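Local coordinates for protein deoxyribodipyrimidine photo-lyase (Oryza sativa Japonica Group, PDB 3UMV) that uses FAD and light of 300-600 nm to split cyclobutane pyrimidine dimers in UV-damaged DNA back into separate pyrimidines, at residues I239-P244 against V386-M391; E234-I239 against D422-D427; G91-G96 against L288-I293. One frame throughout, in Å; residues are numbered along the deposited sequence.

Interaction 1. Residues I239-P244 against V386-M391; sequences IDWCEP and VHHGKM. With URE (urea), chain J; FAD (flavin-adenine dinucleotide), chain I; EDO (1,2-ethanediol), chain C.
The indole of Trp241 has the imidazole of His388 on one face and CD1 of Ile239 on the opposite one, while the carbonyl oxygen of His388 lies at its edge, in plane. The imidazole covers the five-membered ring in an offset stack, centroids 3.8 Å apart and planes inclined by 16°. A 1,2-ethanediol molecule sits over the same face as the imidazole, toward the six-membered ring. His388 thus grips the indole twice, because Trp241 NE1 also donates to His388 O at 2.6 Å, 154° at the hydrogen and in the carbonyl plane. CG of His388 is anti to the backbone N (chi1 -174°), and its ND1 makes a weak bond of 3.3 Å to Lys390 O, which helps fix the rotation of the ring. An alanine in place of Trp241 would remove both the stack and the NE1 bond, and would probably loosen the chain just before Lys390. Gly389 leaves the helix with positive phi; a CB there would collide with Ile239 CG2, which lies 3.4 Å from His388 O. Beyond it, Lys390 passes the indole with CD 3.8 Å from Trp241 CH2, runs extended to CE and bends at chi4. Its NZ donates to FAD O2P at 2.8 Å and to FAD O5'; the stacked pair thus flanks the aliphatic part and the backbone of a lysine of the FAD-binding site.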
loop_
_atom_site.group_PDB
_atom_site.type_symbol
_atom_site.label_atom_id
_atom_site.label_comp_id
_atom_site.label_asym_id
_atom_site.label_seq_id
_atom_site.Cartn_x
_atom_site.Cartn_y
_atom_site.Cartn_z
ATOM N N ILE A 239 14.626 0.371 -7.800
ATOM C CA ILE A 239 14.128 0.157 -9.152
ATOM C C ILE A 239 14.519 1.337 -10.038
ATOM O O ILE A 239 14.662 2.467 -9.563
ATOM C CB ILE A 239 12.597 -0.050 -9.211
ATOM C CG1 ILE A 239 11.863 1.204 -8.752
ATOM C CG2 ILE A 239 12.169 -1.271 -8.393
ATOM C CD1 ILE A 239 10.365 1.054 -8.774
ATOM N N ASP A 240 14.673 1.069 -11.328
ATOM C CA ASP A 240 15.103 2.094 -12.269
ATOM C C ASP A 240 14.046 2.411 -13.317
ATOM O O ASP A 240 14.234 3.305 -14.136
ATOM C CB ASP A 240 16.393 1.657 -12.968
ATOM C CG ASP A 240 16.194 0.432 -13.855
ATOM O OD1 ASP A 240 15.346 -0.427 -13.525
ATOM O OD2 ASP A 240 16.897 0.326 -14.885
ATOM N N TRP A 241 12.936 1.682 -13.298
ATOM C CA TRP A 241 11.958 1.789 -14.377
ATOM C C TRP A 241 10.803 2.760 -14.114
ATOM O O TRP A 241 9.992 3.012 -15.000
ATOM C CB TRP A 241 11.427 0.410 -14.751
ATOM C CG TRP A 241 11.014 -0.396 -13.567
ATOM C CD1 TRP A 241 11.789 -1.276 -12.864
ATOM C CD2 TRP A 241 9.727 -0.402 -12.941
ATOM N NE1 TRP A 241 11.060 -1.829 -11.839
ATOM C CE2 TRP A 241 9.792 -1.315 -11.867
ATOM C CE3 TRP A 241 8.522 0.269 -13.187
ATOM C CZ2 TRP A 241 8.703 -1.571 -11.037
ATOM C CZ3 TRP A 241 7.442 0.015 -12.358
ATOM C CH2 TRP A 241 7.541 -0.897 -11.298
ATOM N N CYS A 242 10.706 3.292 -12.901
ATOM C CA CYS A 242 9.827 4.440 -12.674
ATOM C C CYS A 242 10.339 5.318 -11.540
ATOM O O CYS A 242 11.065 4.851 -10.656
ATOM C CB CYS A 242 8.364 4.032 -12.436
ATOM S SG CYS A 242 7.951 3.543 -10.747
ATOM N N GLU A 243 9.957 6.588 -11.595
ATOM C CA GLU A 243 10.404 7.597 -10.643
ATOM C C GLU A 243 9.349 7.768 -9.557
ATOM O O GLU A 243 8.158 7.736 -9.841
ATOM C CB GLU A 243 10.593 8.928 -11.369
ATOM C CG GLU A 243 11.788 9.738 -10.898
ATOM C CD GLU A 243 13.084 9.312 -11.564
ATOM O OE1 GLU A 243 13.958 10.183 -11.768
ATOM O OE2 GLU A 243 13.235 8.111 -11.882
ATOM N N PRO A 244 9.781 7.962 -8.304
ATOM C CA PRO A 244 8.778 8.146 -7.253
ATOM C C PRO A 244 8.214 9.561 -7.185
ATOM O O PRO A 244 8.852 10.510 -7.651
ATOM C CB PRO A 244 9.559 7.852 -5.972
ATOM C CG PRO A 244 10.976 8.228 -6.311
ATOM C CD PRO A 244 11.150 7.852 -7.767
ATOM N N VAL A 386 12.509 -10.279 -7.687
ATOM C CA VAL A 386 13.834 -9.951 -7.178
ATOM C C VAL A 386 14.495 -8.822 -7.965
ATOM O O VAL A 386 14.995 -7.881 -7.377
ATOM C CB VAL A 386 14.773 -11.185 -7.166
ATOM C CG1 VAL A 386 16.218 -10.770 -6.887
ATOM C CG2 VAL A 386 14.300 -12.220 -6.140
ATOM N N HIS A 387 14.496 -8.915 -9.292
ATOM C CA HIS A 387 15.264 -7.964 -10.105
ATOM C C HIS A 387 14.474 -6.759 -10.622
ATOM O O HIS A 387 15.028 -5.670 -10.780
ATOM C CB HIS A 387 15.956 -8.688 -11.255
ATOM C CG HIS A 387 16.941 -9.711 -10.798
ATOM N ND1 HIS A 387 18.185 -9.373 -10.310
ATOM C CD2 HIS A 387 16.858 -11.058 -10.717
ATOM C CE1 HIS A 387 18.832 -10.473 -9.965
ATOM N NE2 HIS A 387 18.051 -11.509 -10.208
ATOM N N HIS A 388 13.192 -6.954 -10.884
ATOM C CA HIS A 388 12.340 -5.874 -11.371
ATOM C C HIS A 388 11.621 -5.156 -10.216
ATOM O O HIS A 388 11.350 -3.968 -10.307
ATOM C CB HIS A 388 11.332 -6.427 -12.389
ATOM C CG HIS A 388 10.501 -5.388 -13.076
ATOM N ND1 HIS A 388 9.128 -5.338 -12.951
ATOM C CD2 HIS A 388 10.836 -4.389 -13.926
ATOM C CE1 HIS A 388 8.659 -4.339 -13.677
ATOM N NE2 HIS A 388 9.674 -3.751 -14.280
ATOM N N GLY A 389 11.309 -5.876 -9.140
ATOM C CA GLY A 389 10.623 -5.274 -8.006
ATOM C C GLY A 389 9.103 -5.219 -8.100
ATOM O O GLY A 389 8.429 -4.621 -7.256
ATOM N N LYS A 390 8.535 -5.851 -9.116
ATOM C CA LYS A 390 7.085 -5.889 -9.239
ATOM C C LYS A 390 6.724 -7.122 -10.054
ATOM O O LYS A 390 6.867 -7.134 -11.274
ATOM C CB LYS A 390 6.560 -4.603 -9.896
ATOM C CG LYS A 390 5.036 -4.492 -9.964
ATOM C CD LYS A 390 4.585 -3.148 -10.561
ATOM C CE LYS A 390 3.071 -3.067 -10.742
ATOM N NZ LYS A 390 2.554 -3.982 -11.834
ATOM N N MET A 391 6.302 -8.175 -9.367
ATOM C CA MET A 391 5.948 -9.423 -10.040
ATOM C C MET A 391 4.581 -9.243 -10.668
ATOM O O MET A 391 3.724 -8.581 -10.093
ATOM C CB MET A 391 5.892 -10.577 -9.051
ATOM C CG MET A 391 5.612 -11.926 -9.697
ATOM S SD MET A 391 5.287 -13.241 -8.498
ATOM C CE MET A 391 6.684 -13.049 -7.394
HETATM C C URE J . 4.697 -6.301 -14.266
HETATM O O URE J . 5.397 -7.130 -13.685
HETATM N N1 URE J . 4.302 -6.508 -15.503
HETATM N N2 URE J . 4.481 -5.136 -13.710
HETATM P PA FAD I . -3.412 -3.366 -11.835
HETATM O O1A FAD I . -3.959 -4.631 -12.424
HETATM O O2A FAD I . -3.222 -2.248 -12.822
HETATM O O5B FAD I . -4.370 -2.922 -10.634
HETATM C C5B FAD I . -4.583 -1.565 -10.307
HETATM C C4B FAD I . -4.695 -1.407 -8.787
HETATM O O4B FAD I . -5.746 -2.194 -8.247
HETATM C C3B FAD I . -3.449 -1.896 -8.075
HETATM O O3B FAD I . -2.443 -0.910 -8.057
HETATM C C2B FAD I . -3.984 -2.161 -6.699
HETATM O O2B FAD I . -4.172 -0.934 -6.020
HETATM C C1B FAD I . -5.352 -2.719 -6.998
HETATM N N9A FAD I . -5.324 -4.190 -7.043
HETATM C C8A FAD I . -5.158 -4.993 -8.140
HETATM N N7A FAD I . -5.209 -6.279 -7.719
HETATM C C5A FAD I . -5.388 -6.299 -6.369
HETATM C C6A FAD I . -5.515 -7.313 -5.411
HETATM N N6A FAD I . -5.568 -8.601 -5.748
HETATM N N1A FAD I . -5.700 -6.985 -4.086
HETATM C C2A FAD I . -5.770 -5.664 -3.708
HETATM N N3A FAD I . -5.640 -4.667 -4.650
HETATM C C4A FAD I . -5.467 -4.985 -5.952
HETATM N N1 FAD I . -0.618 -5.642 -4.013
HETATM C C2 FAD I . 0.075 -4.610 -3.453
HETATM O O2 FAD I . -0.330 -3.467 -3.667
HETATM N N3 FAD I . 1.177 -4.855 -2.652
HETATM C C4 FAD I . 1.605 -6.151 -2.423
HETATM O O4 FAD I . 2.592 -6.366 -1.713
HETATM C C4X FAD I . 0.885 -7.195 -2.989
HETATM N N5 FAD I . 1.265 -8.505 -2.810
HETATM C C5X FAD I . 0.525 -9.531 -3.364
HETATM C C6 FAD I . 0.903 -10.863 -3.149
HETATM C C7 FAD I . 0.159 -11.904 -3.713
HETATM C C7M FAD I . 0.578 -13.328 -3.454
HETATM C C8 FAD I . -0.956 -11.600 -4.499
HETATM C C8M FAD I . -1.790 -12.673 -5.134
HETATM C C9 FAD I . -1.311 -10.279 -4.715
HETATM C C9A FAD I . -0.578 -9.252 -4.150
HETATM N N10 FAD I . -0.939 -7.938 -4.373
HETATM C C10 FAD I . -0.211 -6.933 -3.785
HETATM C "C1'" FAD I . -2.141 -7.569 -5.232
HETATM C "C2'" FAD I . -1.807 -7.359 -6.743
HETATM O "O2'" FAD I . -1.019 -8.404 -7.324
HETATM C "C3'" FAD I . -1.106 -6.022 -7.049
HETATM O "O3'" FAD I . -1.827 -4.976 -6.454
HETATM C "C4'" FAD I . -0.983 -5.731 -8.546
HETATM O "O4'" FAD I . -0.254 -6.767 -9.176
HETATM C "C5'" FAD I . -0.293 -4.378 -8.712
HETATM O "O5'" FAD I . 0.127 -4.085 -10.023
HETATM P P FAD I . -0.635 -2.942 -10.853
HETATM O O1P FAD I . -0.733 -1.664 -10.042
HETATM O O2P FAD I . 0.059 -2.742 -12.175
HETATM O O3P FAD I . -2.034 -3.722 -11.043
HETATM C C1 EDO C . 6.024 -2.050 -14.571
HETATM O O1 EDO C . 6.181 -3.325 -14.078
HETATM C C2 EDO C . 4.851 -1.404 -14.299
HETATM O O2 EDO C . 3.737 -2.184 -14.088
HETATM O O HOH W 1 14.540 -2.694 -11.388
#

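Interaction 2. Residues E234-I239 against D422-D427; sequences ENVPEI and DKYEID. With FAD (flavin-adenine dinucleotide), chain I.
Toward the protein interior, residues E234-I239 and D422-D427 meet through apolar side chains, whereas their outer end is held by charge and water. On the packed side, CD1 of Ile239, at the end of a chain with chi2 anti, meets CG1 of Ile426 at 3.9 Å, the two side chains crossing at about a right angle. Val236 places CG1 3.9 Å from CD2 of Tyr424, and its CG2 rests more loosely near CG of Lys423. That same CG lies over the centre of the Tyr424 ring, 3.7 Å above its plane. Phe92 of helix 87-106 touches both isoleucines. At the outer end Glu234 is exposed, and its OE2 takes Lys423 NZ on the syn lone pair in a 2.9 Å salt bridge. A water closes a second path, donating to Glu234 OE1 and accepting from NZ. Glu369 also pairs with Lys423 NZ and bonds Tyr424 OH, while Arg86 pairs with Glu234 OE1, so the charges form a small network. Helix 410-424 ends at Tyr424, and the following turn leads to Asp427, whose carbonyl O accepts a hydrogen bond from FAD N3 at 2.7 Å, a contact of the flavin-binding site of this photolyase.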
loop_
_atom_site.group_PDB
_atom_site.type_symbol
_atom_site.label_atom_id
_atom_site.label_comp_id
_atom_site.label_asym_id
_atom_site.label_seq_id
_atom_site.Cartn_x
_atom_site.Cartn_y
_atom_site.Cartn_z
ATOM N N GLU A 234 19.235 -3.477 4.123
ATOM C CA GLU A 234 19.745 -4.519 3.264
ATOM C C GLU A 234 19.766 -4.036 1.817
ATOM O O GLU A 234 18.884 -3.296 1.376
ATOM C CB GLU A 234 18.919 -5.792 3.416
ATOM C CG GLU A 234 19.693 -7.045 3.118
ATOM C CD GLU A 234 18.827 -8.287 3.170
ATOM O OE1 GLU A 234 17.876 -8.313 3.985
ATOM O OE2 GLU A 234 19.102 -9.231 2.391
ATOM N N ASN A 235 20.781 -4.460 1.078
ATOM C CA ASN A 235 20.999 -3.934 -0.262
ATOM C C ASN A 235 20.162 -4.560 -1.383
ATOM O O ASN A 235 20.716 -5.090 -2.344
ATOM C CB ASN A 235 22.495 -3.998 -0.604
ATOM C CG ASN A 235 22.823 -3.328 -1.923
ATOM O OD1 ASN A 235 22.017 -2.572 -2.466
ATOM N ND2 ASN A 235 24.011 -3.601 -2.444
ATOM N N VAL A 236 18.831 -4.495 -1.266
ATOM C CA VAL A 236 17.963 -4.774 -2.395
ATOM C C VAL A 236 17.915 -3.506 -3.247
ATOM O O VAL A 236 17.489 -2.455 -2.771
ATOM C CB VAL A 236 16.537 -5.144 -1.916
ATOM C CG1 VAL A 236 15.654 -5.455 -3.100
ATOM C CG2 VAL A 236 16.589 -6.320 -0.962
ATOM N N PRO A 237 18.373 -3.589 -4.504
ATOM C CA PRO A 237 18.607 -2.384 -5.310
ATOM C C PRO A 237 17.341 -1.605 -5.637
ATOM O O PRO A 237 16.263 -2.188 -5.811
ATOM C CB PRO A 237 19.201 -2.935 -6.608
ATOM C CG PRO A 237 19.651 -4.306 -6.289
ATOM C CD PRO A 237 18.727 -4.814 -5.235
ATOM N N GLU A 238 17.483 -0.288 -5.721
ATOM C CA GLU A 238 16.384 0.578 -6.120
ATOM C C GLU A 238 15.917 0.206 -7.526
ATOM O O GLU A 238 16.716 -0.232 -8.351
ATOM C CB GLU A 238 16.820 2.046 -6.092
ATOM C CG GLU A 238 16.868 2.649 -4.695
ATOM C CD GLU A 238 17.252 4.116 -4.703
ATOM O OE1 GLU A 238 18.408 4.428 -4.370
ATOM O OE2 GLU A 238 16.399 4.965 -5.041
ATOM N N ILE A 239 14.626 0.371 -7.800
ATOM C CA ILE A 239 14.128 0.157 -9.152
ATOM C C ILE A 239 14.519 1.337 -10.038
ATOM O O ILE A 239 14.662 2.467 -9.563
ATOM C CB ILE A 239 12.597 -0.050 -9.211
ATOM C CG1 ILE A 239 11.863 1.204 -8.752
ATOM C CG2 ILE A 239 12.169 -1.271 -8.393
ATOM C CD1 ILE A 239 10.365 1.054 -8.774
ATOM N N ASP A 422 7.494 -8.784 1.046
ATOM C CA ASP A 422 7.893 -7.561 1.736
ATOM C C ASP A 422 9.351 -7.180 1.478
ATOM O O ASP A 422 9.693 -6.004 1.477
ATOM C CB ASP A 422 7.619 -7.713 3.233
ATOM C CG ASP A 422 6.128 -7.635 3.570
ATOM O OD1 ASP A 422 5.272 -7.573 2.650
ATOM O OD2 ASP A 422 5.812 -7.593 4.771
ATOM N N LYS A 423 10.216 -8.171 1.256
ATOM C CA LYS A 423 11.612 -7.875 0.980
ATOM C C LYS A 423 11.822 -7.232 -0.396
ATOM O O LYS A 423 12.560 -6.264 -0.524
ATOM C CB LYS A 423 12.463 -9.146 1.098
ATOM C CG LYS A 423 13.910 -8.964 0.728
ATOM C CD LYS A 423 14.720 -10.166 1.178
ATOM C CE LYS A 423 16.209 -9.885 1.081
ATOM N NZ LYS A 423 17.034 -11.040 1.569
ATOM N N TYR A 424 11.170 -7.788 -1.413
ATOM C CA TYR A 424 11.471 -7.462 -2.802
ATOM C C TYR A 424 10.485 -6.546 -3.529
ATOM O O TYR A 424 10.879 -5.816 -4.449
ATOM C CB TYR A 424 11.634 -8.767 -3.598
ATOM C CG TYR A 424 12.901 -9.518 -3.217
ATOM C CD1 TYR A 424 12.857 -10.699 -2.487
ATOM C CD2 TYR A 424 14.136 -9.017 -3.569
ATOM C CE1 TYR A 424 14.032 -11.384 -2.151
ATOM C CE2 TYR A 424 15.308 -9.689 -3.236
ATOM C CZ TYR A 424 15.245 -10.858 -2.521
ATOM O OH TYR A 424 16.411 -11.511 -2.198
ATOM N N GLU A 425 9.204 -6.607 -3.173
ATOM C CA GLU A 425 8.213 -5.824 -3.906
ATOM C C GLU A 425 8.273 -4.337 -3.546
ATOM O O GLU A 425 8.385 -3.956 -2.383
ATOM C CB GLU A 425 6.792 -6.360 -3.685
ATOM C CG GLU A 425 6.565 -7.787 -4.090
ATOM C CD GLU A 425 6.319 -7.978 -5.585
ATOM O OE1 GLU A 425 5.815 -9.051 -5.962
ATOM O OE2 GLU A 425 6.612 -7.063 -6.376
ATOM N N ILE A 426 8.191 -3.492 -4.563
ATOM C CA ILE A 426 8.148 -2.057 -4.339
ATOM C C ILE A 426 6.822 -1.645 -3.700
ATOM O O ILE A 426 6.753 -0.638 -3.008
ATOM C CB ILE A 426 8.411 -1.284 -5.649
ATOM C CG1 ILE A 426 8.603 0.207 -5.351
ATOM C CG2 ILE A 426 7.312 -1.549 -6.685
ATOM C CD1 ILE A 426 9.699 0.468 -4.364
ATOM N N ASP A 427 5.795 -2.467 -3.889
ATOM C CA ASP A 427 4.454 -2.198 -3.381
ATOM C C ASP A 427 4.105 -3.027 -2.131
ATOM O O ASP A 427 2.950 -3.067 -1.689
ATOM C CB ASP A 427 3.406 -2.374 -4.514
ATOM C CG ASP A 427 3.410 -3.781 -5.125
ATOM O OD1 ASP A 427 3.901 -4.732 -4.485
ATOM O OD2 ASP A 427 2.907 -3.941 -6.258
HETATM P PA FAD I . -3.412 -3.366 -11.835
HETATM O O1A FAD I . -3.959 -4.631 -12.424
HETATM O O2A FAD I . -3.222 -2.248 -12.822
HETATM O O5B FAD I . -4.370 -2.922 -10.634
HETATM C C5B FAD I . -4.583 -1.565 -10.307
HETATM C C4B FAD I . -4.695 -1.407 -8.787
HETATM O O4B FAD I . -5.746 -2.194 -8.247
HETATM C C3B FAD I . -3.449 -1.896 -8.075
HETATM O O3B FAD I . -2.443 -0.910 -8.057
HETATM C C2B FAD I . -3.984 -2.161 -6.699
HETATM O O2B FAD I . -4.172 -0.934 -6.020
HETATM C C1B FAD I . -5.352 -2.719 -6.998
HETATM N N9A FAD I . -5.324 -4.190 -7.043
HETATM C C8A FAD I . -5.158 -4.993 -8.140
HETATM N N7A FAD I . -5.209 -6.279 -7.719
HETATM C C5A FAD I . -5.388 -6.299 -6.369
HETATM C C6A FAD I . -5.515 -7.313 -5.411
HETATM N N6A FAD I . -5.568 -8.601 -5.748
HETATM N N1A FAD I . -5.700 -6.985 -4.086
HETATM C C2A FAD I . -5.770 -5.664 -3.708
HETATM N N3A FAD I . -5.640 -4.667 -4.650
HETATM C C4A FAD I . -5.467 -4.985 -5.952
HETATM N N1 FAD I . -0.618 -5.642 -4.013
HETATM C C2 FAD I . 0.075 -4.610 -3.453
HETATM O O2 FAD I . -0.330 -3.467 -3.667
HETATM N N3 FAD I . 1.177 -4.855 -2.652
HETATM C C4 FAD I . 1.605 -6.151 -2.423
HETATM O O4 FAD I . 2.592 -6.366 -1.713
HETATM C C4X FAD I . 0.885 -7.195 -2.989
HETATM N N5 FAD I . 1.265 -8.505 -2.810
HETATM C C5X FAD I . 0.525 -9.531 -3.364
HETATM C C6 FAD I . 0.903 -10.863 -3.149
HETATM C C7 FAD I . 0.159 -11.904 -3.713
HETATM C C7M FAD I . 0.578 -13.328 -3.454
HETATM C C8 FAD I . -0.956 -11.600 -4.499
HETATM C C8M FAD I . -1.790 -12.673 -5.134
HETATM C C9 FAD I . -1.311 -10.279 -4.715
HETATM C C9A FAD I . -0.578 -9.252 -4.150
HETATM N N10 FAD I . -0.939 -7.938 -4.373
HETATM C C10 FAD I . -0.211 -6.933 -3.785
HETATM C "C1'" FAD I . -2.141 -7.569 -5.232
HETATM C "C2'" FAD I . -1.807 -7.359 -6.743
HETATM O "O2'" FAD I . -1.019 -8.404 -7.324
HETATM C "C3'" FAD I . -1.106 -6.022 -7.049
HETATM O "O3'" FAD I . -1.827 -4.976 -6.454
HETATM C "C4'" FAD I . -0.983 -5.731 -8.546
HETATM O "O4'" FAD I . -0.254 -6.767 -9.176
HETATM C "C5'" FAD I . -0.293 -4.378 -8.712
HETATM O "O5'" FAD I . 0.127 -4.085 -10.023
HETATM P P FAD I . -0.635 -2.942 -10.853
HETATM O O1P FAD I . -0.733 -1.664 -10.042
HETATM O O2P FAD I . 0.059 -2.742 -12.175
HETATM O O3P FAD I . -2.034 -3.722 -11.043
HETATM O O HOH W 2 16.439 -10.698 4.377
#

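Interaction 3. Residues G91-G96 against L288-I293; sequences GFLLRG and LHFGHI
Phe92 projects from helix 87-106 toward residues L288-I293, its CG anti to the backbone N (chi1 -159°), and its ring meets both Phe290 and His292. Against Phe290 it is tilted obliquely, the planes at 34° and the centroids 5.4 Å apart, so that the closest approach joins Phe92 CD2 to Phe290 CE2 at 3.5 Å. Against His292 the planes are more nearly parallel but slid apart, and the rings barely overlap. Phe92 CE2 instead reaches the edge of the imidazole, near its plane, 3.6 Å from His292 NE2. The CD2-CE2 side of Phe92 is thus wedged against both rings, CD2 nearer Phe290 and CE2 nearer His292, and the three form an aromatic cluster. On the other flank of Phe290, Leu93 comes across at about a right angle, its CB 3.8 Å from Phe290 CE1. Phe290 and His292 both carry CG anti to the carbonyl carbon, beside the backbone N, and CB of Phe290 lies over a face of the imidazole. His289 ND1 lies over the centre of the Phe290 ring. Gly291, with positive phi, forms a Schellman motif at the end of helix 285-290 and turns the chain so that His292 follows Phe290 to the same partner helix. There Gly96 leaves room for the imidazole: its CA is 4.2 Å from His292 CE1, and a CB would clash with that atom. The buried contact joins helix 87-106, which follows strand 70-75 of the alpha/beta domain, to helix 285-290, with Pro244 packed on Phe92, and Ala249 of helix 246-254 on His292.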
loop_
_atom_site.group_PDB
_atom_site.type_symbol
_atom_site.label_atom_id
_atom_site.label_comp_id
_atom_site.label_asym_id
_atom_site.label_seq_id
_atom_site.Cartn_x
_atom_site.Cartn_y
_atom_site.Cartn_z
ATOM N N GLY A 91 14.630 3.944 -0.598
ATOM C CA GLY A 91 15.101 4.888 -1.589
ATOM C C GLY A 91 13.928 5.536 -2.300
ATOM O O GLY A 91 13.915 6.746 -2.523
ATOM N N PHE A 92 12.940 4.724 -2.646
ATOM C CA PHE A 92 11.730 5.202 -3.319
ATOM C C PHE A 92 10.952 6.184 -2.430
ATOM O O PHE A 92 10.500 7.239 -2.889
ATOM C CB PHE A 92 10.840 4.016 -3.703
ATOM C CG PHE A 92 9.852 4.312 -4.814
ATOM C CD1 PHE A 92 10.229 4.192 -6.143
ATOM C CD2 PHE A 92 8.539 4.690 -4.522
ATOM C CE1 PHE A 92 9.332 4.460 -7.166
ATOM C CE2 PHE A 92 7.635 4.945 -5.526
ATOM C CZ PHE A 92 8.023 4.829 -6.860
ATOM N N LEU A 93 10.776 5.829 -1.160
ATOM C CA LEU A 93 10.036 6.683 -0.242
ATOM C C LEU A 93 10.763 8.015 -0.096
ATOM O O LEU A 93 10.156 9.076 -0.224
ATOM C CB LEU A 93 9.889 6.011 1.131
ATOM C CG LEU A 93 9.159 6.805 2.222
ATOM C CD1 LEU A 93 8.631 5.847 3.259
ATOM C CD2 LEU A 93 10.069 7.845 2.864
ATOM N N LEU A 94 12.060 7.962 0.172
ATOM C CA LEU A 94 12.791 9.198 0.455
ATOM C C LEU A 94 12.943 10.106 -0.761
ATOM O O LEU A 94 12.866 11.332 -0.634
ATOM C CB LEU A 94 14.154 8.916 1.097
ATOM C CG LEU A 94 14.085 8.430 2.546
ATOM C CD1 LEU A 94 15.439 7.866 2.948
ATOM C CD2 LEU A 94 13.655 9.556 3.494
ATOM N N ARG A 95 13.198 9.527 -1.932
ATOM C CA ARG A 95 13.281 10.354 -3.130
ATOM C C ARG A 95 11.917 10.984 -3.429
ATOM O O ARG A 95 11.848 12.113 -3.898
ATOM C CB ARG A 95 13.810 9.548 -4.323
ATOM C CG ARG A 95 15.177 8.941 -4.062
ATOM C CD ARG A 95 15.832 8.400 -5.327
ATOM N NE ARG A 95 17.027 7.627 -4.999
ATOM C CZ ARG A 95 18.225 8.155 -4.751
ATOM N NH1 ARG A 95 18.413 9.468 -4.806
ATOM N NH2 ARG A 95 19.242 7.361 -4.448
ATOM N N GLY A 96 10.841 10.256 -3.133
ATOM C CA GLY A 96 9.498 10.820 -3.235
ATOM C C GLY A 96 9.253 11.972 -2.269
ATOM O O GLY A 96 8.646 12.991 -2.629
ATOM N N LEU A 288 0.492 4.023 -5.389
ATOM C CA LEU A 288 -0.635 3.880 -4.481
ATOM C C LEU A 288 -0.148 3.428 -3.112
ATOM O O LEU A 288 -0.641 3.903 -2.082
ATOM C CB LEU A 288 -1.645 2.867 -5.047
ATOM C CG LEU A 288 -2.429 3.351 -6.273
ATOM C CD1 LEU A 288 -3.287 2.222 -6.816
ATOM C CD2 LEU A 288 -3.280 4.557 -5.957
ATOM N N HIS A 289 0.838 2.528 -3.088
ATOM C CA HIS A 289 1.354 2.084 -1.804
ATOM C C HIS A 289 1.895 3.218 -0.923
ATOM O O HIS A 289 1.619 3.272 0.281
ATOM C CB HIS A 289 2.452 1.038 -1.947
ATOM C CG HIS A 289 3.066 0.696 -0.637
ATOM N ND1 HIS A 289 4.259 1.237 -0.206
ATOM C CD2 HIS A 289 2.592 -0.040 0.393
ATOM C CE1 HIS A 289 4.514 0.811 1.019
ATOM N NE2 HIS A 289 3.517 0.031 1.402
ATOM N N PHE A 290 2.678 4.102 -1.527
ATOM C CA PHE A 290 3.298 5.194 -0.801
ATOM C C PHE A 290 2.368 6.405 -0.754
ATOM O O PHE A 290 2.701 7.424 -0.165
ATOM C CB PHE A 290 4.636 5.559 -1.445
ATOM C CG PHE A 290 5.699 4.519 -1.248
ATOM C CD1 PHE A 290 6.318 4.376 -0.018
ATOM C CD2 PHE A 290 6.073 3.675 -2.288
ATOM C CE1 PHE A 290 7.300 3.415 0.174
ATOM C CE2 PHE A 290 7.056 2.713 -2.105
ATOM C CZ PHE A 290 7.678 2.587 -0.873
ATOM N N GLY A 291 1.194 6.282 -1.359
ATOM C CA GLY A 291 0.262 7.396 -1.406
ATOM C C GLY A 291 0.746 8.577 -2.231
ATOM O O GLY A 291 0.305 9.715 -1.999
ATOM N N HIS A 292 1.620 8.332 -3.207
ATOM C CA HIS A 292 2.047 9.396 -4.130
ATOM C C HIS A 292 0.886 9.854 -5.000
ATOM O O HIS A 292 0.882 10.977 -5.532
ATOM C CB HIS A 292 3.159 8.925 -5.063
ATOM C CG HIS A 292 4.439 8.586 -4.374
ATOM N ND1 HIS A 292 4.775 9.063 -3.124
ATOM C CD2 HIS A 292 5.483 7.829 -4.783
ATOM C CE1 HIS A 292 5.953 8.582 -2.780
ATOM N NE2 HIS A 292 6.416 7.850 -3.778
ATOM N N ILE A 293 -0.094 8.976 -5.154
ATOM C CA ILE A 293 -1.295 9.319 -5.890
ATOM C C ILE A 293 -2.475 8.756 -5.138
ATOM O O ILE A 293 -2.405 7.669 -4.553
ATOM C CB ILE A 293 -1.278 8.797 -7.351
ATOM C CG1 ILE A 293 -2.362 9.494 -8.174
ATOM C CG2 ILE A 293 -1.437 7.285 -7.386
ATOM C CD1 ILE A 293 -2.219 9.262 -9.670
#

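Along the chain the order is G91-G96, E234-I239, I239-P244, L288-I293, V386-M391 and D422-D427. The loop between helices 222-231 and 246-254 serves interactions 1 and 2, which share Ile239 and have centres about 8 Å apart. Gly389 O and Ile426 N, 2.9 Å apart in a probable hydrogen bond, join their second segments. Interaction 3 has its centre about 13 Å from each of the others. Pro244 packs on Phe92 and Arg95, linking it to interaction 1, while the Glu238-Arg95 salt bridge ties it to interaction 2. Helix 87-106 of the alpha/beta domain is thus connected through this loop to the helical region where Lys390 and Asp427 bind FAD.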